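Local coordinates for protein C-type lectin domain family 4, member b1 (Mus musculus, PDB 6LKR) that probably recognises pathogen-derived phosphoglycolipids as a calcium-binding C-type lectin receptor of innate immunity, at residues D52-T55 and G56-I60. Numbering follows the deposited sequence.
Sequences DFIT and GILDI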
loop_
_atom_site.group_PDB
_atom_site.type_symbol
_atom_site.label_atom_id
_atom_site.label_comp_id
_atom_site.label_asym_id
_atom_site.label_seq_id
_atom_site.Cartn_x
_atom_site.Cartn_y
_atom_site.Cartn_z
ATOM N N ASP A 52 10.316 -3.417 -11.124
ATOM C CA ASP A 52 10.711 -3.571 -12.550
ATOM C C ASP A 52 10.230 -2.342 -13.323
ATOM O O ASP A 52 11.032 -1.754 -14.088
ATOM C CB ASP A 52 10.176 -4.874 -13.141
ATOM C CG ASP A 52 10.827 -6.131 -12.586
ATOM O OD1 ASP A 52 11.818 -6.009 -11.837
ATOM O OD2 ASP A 52 10.338 -7.223 -12.916
ATOM N N PHE A 53 8.979 -1.934 -13.129
ATOM C CA PHE A 53 8.424 -0.794 -13.894
ATOM C C PHE A 53 9.218 0.473 -13.566
ATOM O O PHE A 53 9.649 1.163 -14.486
ATOM C CB PHE A 53 6.934 -0.566 -13.646
ATOM C CG PHE A 53 6.440 0.640 -14.404
ATOM C CD1 PHE A 53 6.050 0.532 -15.727
ATOM C CD2 PHE A 53 6.457 1.898 -13.823
ATOM C CE1 PHE A 53 5.636 1.647 -16.441
ATOM C CE2 PHE A 53 6.051 3.012 -14.540
ATOM C CZ PHE A 53 5.626 2.885 -15.840
ATOM N N ILE A 54 9.369 0.787 -12.279
ATOM C CA ILE A 54 10.038 2.043 -11.837
ATOM C C ILE A 54 11.466 2.058 -12.394
ATOM O O ILE A 54 11.854 3.074 -12.992
ATOM C CB ILE A 54 9.996 2.179 -10.306
ATOM C CG1 ILE A 54 8.560 2.345 -9.805
ATOM C CG2 ILE A 54 10.893 3.314 -9.836
ATOM C CD1 ILE A 54 8.389 2.030 -8.335
ATOM N N THR A 55 12.219 0.972 -12.223
ATOM C CA THR A 55 13.634 0.915 -12.673
ATOM C C THR A 55 13.699 0.969 -14.203
ATOM O O THR A 55 14.695 1.496 -14.713
ATOM C CB THR A 55 14.369 -0.270 -12.046
ATOM O OG1 THR A 55 13.716 -1.482 -12.414
ATOM C CG2 THR A 55 14.437 -0.124 -10.543
ATOM N N GLY A 56 12.657 0.527 -14.906
ATOM C CA GLY A 56 12.604 0.593 -16.379
ATOM C C GLY A 56 12.578 2.029 -16.896
ATOM O O GLY A 56 12.975 2.245 -18.061
ATOM N N ILE A 57 12.131 2.994 -16.087
ATOM C CA ILE A 57 12.014 4.416 -16.533
ATOM C C ILE A 57 13.192 5.248 -16.008
ATOM O O ILE A 57 13.179 6.471 -16.218
ATOM C CB ILE A 57 10.643 5.009 -16.159
ATOM C CG1 ILE A 57 10.456 5.211 -14.653
ATOM C CG2 ILE A 57 9.541 4.155 -16.754
ATOM C CD1 ILE A 57 9.304 6.135 -14.299
ATOM N N LEU A 58 14.191 4.610 -15.388
ATOM C CA LEU A 58 15.365 5.303 -14.801
ATOM C C LEU A 58 16.575 5.211 -15.737
ATOM O O LEU A 58 16.607 4.339 -16.632
ATOM C CB LEU A 58 15.691 4.699 -13.433
ATOM C CG LEU A 58 14.547 4.699 -12.421
ATOM C CD1 LEU A 58 14.994 4.104 -11.095
ATOM C CD2 LEU A 58 13.980 6.097 -12.217
ATOM N N ASP A 59 17.534 6.103 -15.510
ATOM C CA ASP A 59 18.870 6.109 -16.154
ATOM C C ASP A 59 19.803 5.239 -15.306
ATOM O O ASP A 59 19.992 5.559 -14.123
ATOM C CB ASP A 59 19.347 7.552 -16.300
ATOM C CG ASP A 59 20.732 7.705 -16.900
ATOM O OD1 ASP A 59 21.431 6.687 -17.067
ATOM O OD2 ASP A 59 21.101 8.858 -17.175
ATOM N N ILE A 60 20.363 4.172 -15.885
ATOM C CA ILE A 60 21.250 3.207 -15.161
ATOM C C ILE A 60 22.481 3.925 -14.600
ATOM O O ILE A 60 23.163 3.315 -13.754
ATOM C CB ILE A 60 21.679 2.021 -16.048
ATOM C CG1 ILE A 60 22.388 2.477 -17.327
ATOM C CG2 ILE A 60 20.497 1.111 -16.347
ATOM C CD1 ILE A 60 23.228 1.391 -17.966
HETATM O O HOH W 1 16.217 1.519 -16.958
#
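D52 meets G56 through the backbone, its O accepting a sound i to i+4 bond from G56 N at 2.9 Å. What follows illustrates how an alpha-helix can unwind into a loop: the bonding shortens to i to i+3. The bonds that F53 O receives from the N atoms of G56 and I57 are both weak, the second being the next i to i+4 bond. Although the F53 CB starts away from the loop, CG lies anti to the backbone N (chi1 178°) and the ring comes back toward I57, whose methyl CG2 sits over one face, 4.2 Å from F53 CZ. I54 O takes I57 N at 3.1 Å from well above the carbonyl plane, and carbons of the loop crowd the same oxygen: I57 CG1 lies 3.0 Å and L58 CG 3.2 Å from I54 O. Farther out, L58 CD1 makes a looser apolar contact with I54 CG2. T55 O repeats the pattern, accepting L58 N at 3.2 Å, while a water donates to both T55 O and L58 O and so ties the helix end to the departing chain. T55 OG1 turns back to bond Q51 O within the helix. The helix end packs against the lectin-domain sheet: F53 stacks on F12, I54 and I57 touch Y17 of strand 15-18, and T55 and L58 rest on V106 and W114 of strands 103-109 and 113-119.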